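Local coordinates for protein enolase from the environmental genome shotgun sequencing of the Sargasso Sea (PDB 2QGY) that is of unknown function but, as a magnesium-binding member of the enolase superfamily, probably abstracts a proton next to a carboxylate group of its substrate, at residues Lys35-Lys40 with Phe58-Ile63; Asp275-Gly280 with Ser308-Ala313; Asp100-Thr105 with Lys253-Val258. One frame throughout, in Å; residues are numbered along the deposited sequence.

Contact 1: Lys35-Lys40 with Phe58-Ile63; sequences KFIIIK and FREKGI
Ile-37 meets Glu-60 and Ile-63 where strand 37-43 of the antiparallel sheet faces the first turn of helix 60-74, a sheet-on-helix packing within the N-terminal capping domain of the enolase superfamily. The touching is done by the end of the isoleucine: CD1 lies 3.7 Å from Glu-60 O and 4.0 Å from Glu-60 CB, and against Ile-63 its closest approach is 3.9 Å, to CG2. With CG1 beside the backbone N (chi1 -56°) and CD1 extended beyond it (chi2 170°), this methyl reaches out from the strand to touch both helical residues. Ile-18 on the adjoining strand 13-21 and Ile-67, one turn further along the helix, continue the apolar layer.

Just before the strand the contact turns polar. Lys-35 and Glu-60 cross at about a right angle, the aliphatic part of the lysine passing the carboxylate with CD 3.9 Å from Glu-60 OE2. The glutamate chain bends at chi2 (93°), which swings its carboxylate toward the lysine. The charges nevertheless stay beyond salt-bridge range, and Lys-35 NZ takes a hydrogen bond partner elsewhere, Asn-23 OD1. One water joins the segments, donating to Glu-60 OE2 at 2.7 Å and, weakly, to Lys-35 O at 3.3 Å.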
# COMPACT_ATOMS: atom_id res chain seq x y z
N LYS A 35 -14.78 -5.28 11.32
CA LYS A 35 -14.71 -3.98 11.99
C LYS A 35 -14.81 -2.88 10.91
O LYS A 35 -14.12 -2.95 9.87
CB LYS A 35 -13.41 -3.84 12.78
CG LYS A 35 -13.18 -4.95 13.80
CD LYS A 35 -12.04 -4.61 14.75
CE LYS A 35 -11.82 -5.69 15.83
NZ LYS A 35 -11.49 -7.02 15.26
N PHE A 36 -15.68 -1.89 11.12
CA PHE A 36 -15.79 -0.76 10.19
C PHE A 36 -15.09 0.46 10.80
O PHE A 36 -14.99 0.56 12.02
CB PHE A 36 -17.27 -0.45 9.91
CG PHE A 36 -18.07 -1.65 9.45
CD1 PHE A 36 -17.69 -2.37 8.33
CD2 PHE A 36 -19.21 -2.04 10.14
CE1 PHE A 36 -18.47 -3.46 7.87
CE2 PHE A 36 -19.98 -3.11 9.71
CZ PHE A 36 -19.60 -3.83 8.58
N ILE A 37 -14.64 1.38 9.95
CA ILE A 37 -13.99 2.61 10.36
C ILE A 37 -14.82 3.72 9.74
O ILE A 37 -14.78 3.94 8.55
CB ILE A 37 -12.54 2.69 9.82
CG1 ILE A 37 -11.74 1.46 10.28
CG2 ILE A 37 -11.91 4.06 10.19
CD1 ILE A 37 -10.34 1.31 9.59
N ILE A 38 -15.57 4.41 10.59
CA ILE A 38 -16.47 5.46 10.14
C ILE A 38 -16.02 6.76 10.79
O ILE A 38 -15.68 6.76 11.96
CB ILE A 38 -17.89 5.12 10.54
CG1 ILE A 38 -18.31 3.84 9.76
CG2 ILE A 38 -18.82 6.28 10.20
CD1 ILE A 38 -19.67 3.32 10.09
N ILE A 39 -15.96 7.85 10.02
CA ILE A 39 -15.50 9.13 10.57
C ILE A 39 -16.55 10.23 10.39
O ILE A 39 -17.38 10.18 9.49
CB ILE A 39 -14.14 9.58 9.95
CG1 ILE A 39 -14.31 10.24 8.57
CG2 ILE A 39 -13.17 8.38 9.86
CD1 ILE A 39 -13.00 10.84 8.03
N LYS A 40 -16.48 11.24 11.26
CA LYS A 40 -17.28 12.43 11.08
C LYS A 40 -16.35 13.62 11.28
O LYS A 40 -15.66 13.70 12.29
CB LYS A 40 -18.43 12.49 12.10
CG LYS A 40 -19.38 13.61 11.75
CD LYS A 40 -20.52 13.77 12.78
CE LYS A 40 -20.13 14.66 13.93
NZ LYS A 40 -21.33 14.78 14.86
N PHE A 58 -6.23 -6.14 11.57
CA PHE A 58 -4.97 -5.74 12.28
C PHE A 58 -4.41 -4.35 11.94
O PHE A 58 -3.37 -3.93 12.49
CB PHE A 58 -3.86 -6.82 12.19
CG PHE A 58 -4.24 -8.12 12.85
CD1 PHE A 58 -4.18 -8.26 14.25
CD2 PHE A 58 -4.73 -9.16 12.09
CE1 PHE A 58 -4.58 -9.46 14.86
CE2 PHE A 58 -5.13 -10.35 12.69
CZ PHE A 58 -5.05 -10.50 14.07
N ARG A 59 -5.10 -3.64 11.04
CA ARG A 59 -4.63 -2.34 10.57
C ARG A 59 -5.65 -1.25 10.87
O ARG A 59 -5.42 -0.06 10.56
CB ARG A 59 -4.30 -2.43 9.07
CG ARG A 59 -3.15 -3.41 8.86
CD ARG A 59 -3.42 -4.41 7.71
NE ARG A 59 -3.02 -3.77 6.47
CZ ARG A 59 -2.74 -4.44 5.35
NH1 ARG A 59 -2.35 -3.77 4.29
NH2 ARG A 59 -2.86 -5.77 5.34
N GLU A 60 -6.78 -1.63 11.46
CA GLU A 60 -7.85 -0.66 11.71
C GLU A 60 -7.39 0.54 12.53
O GLU A 60 -7.68 1.67 12.17
CB GLU A 60 -9.09 -1.31 12.35
CG GLU A 60 -9.68 -2.47 11.56
CD GLU A 60 -9.16 -3.84 11.98
OE1 GLU A 60 -8.10 -3.93 12.66
OE2 GLU A 60 -9.80 -4.86 11.61
N LYS A 61 -6.69 0.31 13.64
CA LYS A 61 -6.22 1.42 14.47
C LYS A 61 -5.15 2.22 13.72
O LYS A 61 -5.11 3.45 13.83
CB LYS A 61 -5.68 0.89 15.81
CG LYS A 61 -6.78 0.36 16.73
CD LYS A 61 -6.31 0.24 18.18
CE LYS A 61 -5.31 -0.88 18.36
NZ LYS A 61 -5.01 -1.18 19.82
N GLY A 62 -4.31 1.53 12.96
CA GLY A 62 -3.28 2.18 12.15
C GLY A 62 -3.89 3.13 11.14
O GLY A 62 -3.45 4.26 10.99
N ILE A 63 -4.95 2.67 10.47
CA ILE A 63 -5.66 3.51 9.51
C ILE A 63 -6.24 4.75 10.22
O ILE A 63 -6.09 5.90 9.74
CB ILE A 63 -6.72 2.69 8.75
CG1 ILE A 63 -6.04 1.64 7.83
CG2 ILE A 63 -7.68 3.59 7.95
CD1 ILE A 63 -7.01 0.58 7.36
O HOH W 1 -11.40 -4.83 9.39
O HOH W 2 -10.33 -6.91 12.84

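Contact 2: Asp275-Gly280 with Ser308-Ala313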
# COMPACT_ATOMS: atom_id res chain seq x y z
N ASP A 275 -12.37 -0.74 -4.32
CA ASP A 275 -13.36 -0.54 -3.24
C ASP A 275 -13.67 0.95 -3.14
O ASP A 275 -12.80 1.81 -3.31
CB ASP A 275 -12.81 -1.06 -1.90
CG ASP A 275 -13.88 -1.06 -0.79
OD1 ASP A 275 -14.53 -2.11 -0.57
OD2 ASP A 275 -14.09 -0.00 -0.17
N ILE A 276 -14.95 1.25 -2.95
CA ILE A 276 -15.41 2.63 -2.86
C ILE A 276 -14.66 3.45 -1.80
O ILE A 276 -14.49 4.70 -1.92
CB ILE A 276 -16.95 2.65 -2.61
CG1 ILE A 276 -17.50 4.08 -2.68
CG2 ILE A 276 -17.30 1.95 -1.23
CD1 ILE A 276 -17.42 4.78 -4.07
N SER A 277 -14.24 2.77 -0.74
CA SER A 277 -13.63 3.40 0.41
C SER A 277 -12.15 3.01 0.49
O SER A 277 -11.48 3.21 1.51
CB SER A 277 -14.34 2.95 1.67
OG SER A 277 -15.54 3.70 1.81
N GLY A 278 -11.62 2.45 -0.60
CA GLY A 278 -10.22 2.04 -0.60
C GLY A 278 -9.39 2.58 -1.74
O GLY A 278 -8.16 2.47 -1.70
N MET A 279 -10.01 3.17 -2.75
CA MET A 279 -9.26 3.55 -3.96
C MET A 279 -8.33 4.75 -3.68
O MET A 279 -7.28 4.88 -4.31
CB MET A 279 -10.23 3.82 -5.15
CG MET A 279 -9.58 4.49 -6.40
SD MET A 279 -8.72 3.30 -7.45
CE MET A 279 -8.13 4.42 -8.77
N GLY A 280 -8.73 5.58 -2.72
CA GLY A 280 -8.00 6.82 -2.39
C GLY A 280 -8.97 7.98 -2.21
O GLY A 280 -8.72 8.91 -1.41
N SER A 308 -23.82 1.66 5.37
CA SER A 308 -24.20 3.03 5.67
C SER A 308 -23.41 4.00 4.79
O SER A 308 -23.78 4.21 3.62
CB SER A 308 -24.06 3.32 7.19
OG SER A 308 -22.72 3.27 7.69
N VAL A 309 -22.31 4.54 5.30
CA VAL A 309 -21.58 5.64 4.62
C VAL A 309 -20.94 5.17 3.29
O VAL A 309 -21.18 5.77 2.23
CB VAL A 309 -20.50 6.29 5.56
CG1 VAL A 309 -19.80 7.41 4.86
CG2 VAL A 309 -21.16 6.83 6.85
N SER A 310 -20.17 4.10 3.34
CA SER A 310 -19.58 3.52 2.11
C SER A 310 -20.64 3.17 1.07
O SER A 310 -20.48 3.50 -0.12
CB SER A 310 -18.78 2.28 2.42
OG SER A 310 -17.64 2.59 3.19
N ALA A 311 -21.71 2.49 1.48
CA ALA A 311 -22.75 2.13 0.50
C ALA A 311 -23.36 3.38 -0.15
O ALA A 311 -23.60 3.40 -1.36
CB ALA A 311 -23.85 1.20 1.11
N SER A 312 -23.62 4.42 0.64
CA SER A 312 -24.20 5.64 0.07
C SER A 312 -23.28 6.30 -0.94
O SER A 312 -23.73 6.72 -2.01
CB SER A 312 -24.58 6.64 1.15
OG SER A 312 -25.22 7.75 0.55
N ALA A 313 -21.99 6.41 -0.61
CA ALA A 313 -21.01 6.96 -1.56
C ALA A 313 -21.00 6.12 -2.85
O ALA A 313 -21.00 6.68 -3.97
CB ALA A 313 -19.62 6.96 -0.92
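The backbones come closest at Ser-277 and Ser-310, whose CA atoms are 6.2 Å apart, where the loop that follows barrel strand 271-272 meets the first turn of helix 309-320. Both elements belong to the modified TIM barrel of the enolase superfamily, and the meeting is fully buried.

Its polar half is a pair of serines. Ser-310 OG donates to Ser-277 OG over 2.7 Å, each hydroxyl lying beside its own backbone N and anti to the carbonyl carbon. Ser-277 OG is also hydrogen-bonded to Glu-52 O, so the hydroxyl is gripped from two elements, the helix and a strand of the capping domain. Glu-52 takes part a second time through OE1, the partner of Ser-310 N.

The apolar half is Ile-276, which lies along the same helical face. Its CG2 methyl sits 3.7 Å from Ser-310 O, while CG1 rests 4.0 Å from Ala-313 CB, one turn further on. CG1 is carried toward the alanine by its anti placement relative to the backbone N (chi1 -173°), and CD1 ends near the Ala-313 carbonyl. Met-314 and Val-317 of the helix, with Leu-282 and Ile-285 of helix 282-294, pack around this side chain, which is about 13 Å from the bound magnesium ion.

Asp-275 braces the loop. Its OD1 is bonded to His-302 ND1, a pairing that recalls the His-Asp dyad of mandelate racemase, while OD2 binds Asn-305 ND2 and closes an Asx turn: Ser-277 N reaches OD2 at 2.8 Å, on the anti side and 26° out of the carboxylate plane.

Contact 3: Asp100-Thr105 with Lys253-Val258; sequences DFSSAT and KQSGLV
Ser-102 and Ser-255 carry this small contact by themselves, burying 73 Å² between the two segments. Their hydroxyls form a hydrogen bond, OG to OG at 2.9 Å, in which either may be the donor. Ser-102 OG has a second partner in Gly-98 O, four residues back and just ahead of helix 99-120, so the hydroxyl is tied to the start of that helix as well as across the gap. With OG beside the backbone N and anti to the carbonyl carbon (chi1 -67°), the side chain reaches back toward Gly-98 O. Ser-255 OG instead stands between its backbone N and carbonyl carbon (chi1 58°), turned toward the helix.

Van der Waals contact accompanies the bond. Ser-102 OG is 3.4 Å from Ser-255 CB, and the two CB atoms approach to 3.7 Å, so the side chains lie against each other through carbon as well as oxygen.

The bond joins two domains. Helix 99-120 belongs to the capping domain, and residues 253-256 lead from barrel strand 248-250 to helix 257-265, directly after the magnesium ligand Glu-252. The bond thus fastens the loop that leaves the metal site to the cap, consistent with the enolase-superfamily architecture, in which the capping domain packs against the barrel end that carries the metal site. Gly-256 is the N-cap residue of helix 257-265.

Other interactions involve an aromatic ring and the second subunit. Within the helix, Thr-105 CG2 sits 3.6 Å above one face of the Phe-101 ring, offset toward its rim. The same phenylalanine makes a cation-pi contact with Arg-59 of the second subunit. On the barrel side, Lys-253 NZ is hydrogen-bonded to Asp-94 O of the second subunit.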
# COMPACT_ATOMS: atom_id res chain seq x y z
N ASP A 100 -3.76 0.80 3.07
CA ASP A 100 -4.01 1.46 4.34
C ASP A 100 -4.07 2.98 4.16
O ASP A 100 -5.02 3.63 4.61
CB ASP A 100 -2.94 1.05 5.38
CG ASP A 100 -2.79 -0.46 5.49
OD1 ASP A 100 -3.29 -1.01 6.49
OD2 ASP A 100 -2.20 -1.11 4.56
N PHE A 101 -3.09 3.55 3.44
CA PHE A 101 -3.08 4.99 3.28
C PHE A 101 -4.28 5.44 2.42
O PHE A 101 -4.94 6.44 2.73
CB PHE A 101 -1.75 5.45 2.65
CG PHE A 101 -1.66 6.92 2.42
CD1 PHE A 101 -1.44 7.80 3.50
CD2 PHE A 101 -1.76 7.43 1.14
CE1 PHE A 101 -1.35 9.17 3.28
CE2 PHE A 101 -1.65 8.80 0.93
CZ PHE A 101 -1.45 9.66 2.00
N SER A 102 -4.53 4.71 1.34
CA SER A 102 -5.61 5.00 0.40
C SER A 102 -6.96 4.88 1.11
O SER A 102 -7.89 5.63 0.78
CB SER A 102 -5.55 4.04 -0.83
OG SER A 102 -4.38 4.29 -1.61
N SER A 103 -7.07 3.94 2.06
CA SER A 103 -8.31 3.85 2.88
C SER A 103 -8.48 5.10 3.76
O SER A 103 -9.59 5.64 3.89
CB SER A 103 -8.32 2.63 3.79
OG SER A 103 -8.46 1.46 3.02
N ALA A 104 -7.37 5.54 4.36
CA ALA A 104 -7.40 6.77 5.18
C ALA A 104 -7.85 7.99 4.37
O ALA A 104 -8.73 8.73 4.81
CB ALA A 104 -6.02 7.04 5.80
N THR A 105 -7.26 8.20 3.19
CA THR A 105 -7.56 9.40 2.40
C THR A 105 -8.95 9.26 1.82
O THR A 105 -9.63 10.24 1.67
CB THR A 105 -6.57 9.66 1.25
OG1 THR A 105 -6.61 8.58 0.29
CG2 THR A 105 -5.15 9.76 1.82
N LYS A 253 -8.22 -5.12 -4.59
CA LYS A 253 -7.09 -5.09 -3.64
C LYS A 253 -6.01 -4.08 -4.05
O LYS A 253 -4.92 -4.07 -3.46
CB LYS A 253 -6.51 -6.51 -3.47
CG LYS A 253 -7.57 -7.45 -2.85
CD LYS A 253 -7.07 -8.67 -2.11
CE LYS A 253 -8.28 -9.54 -1.79
NZ LYS A 253 -8.01 -10.67 -0.85
N GLN A 254 -6.30 -3.26 -5.05
CA GLN A 254 -5.33 -2.28 -5.54
C GLN A 254 -5.91 -0.87 -5.44
O GLN A 254 -7.13 -0.69 -5.27
CB GLN A 254 -4.89 -2.61 -6.96
CG GLN A 254 -3.88 -3.78 -7.04
CD GLN A 254 -4.57 -5.14 -6.98
OE1 GLN A 254 -5.64 -5.31 -7.55
NE2 GLN A 254 -3.94 -6.11 -6.28
N SER A 255 -5.03 0.13 -5.47
CA SER A 255 -5.48 1.52 -5.40
C SER A 255 -4.56 2.38 -6.23
O SER A 255 -3.47 1.94 -6.63
CB SER A 255 -5.54 2.06 -3.93
OG SER A 255 -4.26 1.95 -3.30
N GLY A 256 -4.99 3.60 -6.51
CA GLY A 256 -4.17 4.53 -7.24
C GLY A 256 -4.48 4.51 -8.73
O GLY A 256 -4.82 3.46 -9.31
N LEU A 257 -4.31 5.65 -9.37
CA LEU A 257 -4.63 5.73 -10.80
C LEU A 257 -3.67 4.93 -11.67
O LEU A 257 -4.08 4.36 -12.67
CB LEU A 257 -4.61 7.17 -11.26
CG LEU A 257 -5.73 8.07 -10.74
CD1 LEU A 257 -5.42 9.52 -11.10
CD2 LEU A 257 -7.07 7.63 -11.34
N VAL A 258 -2.39 4.89 -11.30
CA VAL A 258 -1.36 4.34 -12.18
C VAL A 258 -1.60 2.86 -12.47
O VAL A 258 -1.53 2.46 -13.64
CB VAL A 258 0.05 4.55 -11.60
CG1 VAL A 258 1.11 3.90 -12.51
CG2 VAL A 258 0.32 6.06 -11.44

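Overall arrangement
From the N terminus the contacts close in series, with none nesting or crossing. Contact 1 closes a short loop inside the capping domain, bringing strand 37-43 to helix 60-74. Contact 3 then opens on helix 99-120 and closes a span of almost 150 residues at the loop after barrel strand 248-250, tying cap to barrel. Contact 2 closes a 27-residue span that carries helix 282-294 and strand 298-299, within the barrel. In space they adjoin, with centres 12 to 14 Å apart. Arg-59 makes a salt bridge to Asp-100 between contacts 1 and 3, Ile-38 packs on Ser-308 and Val-309 between contacts 1 and 2, and Thr-105 OG1 probably hydrogen-bonds Gly-280 O between contacts 3 and 2.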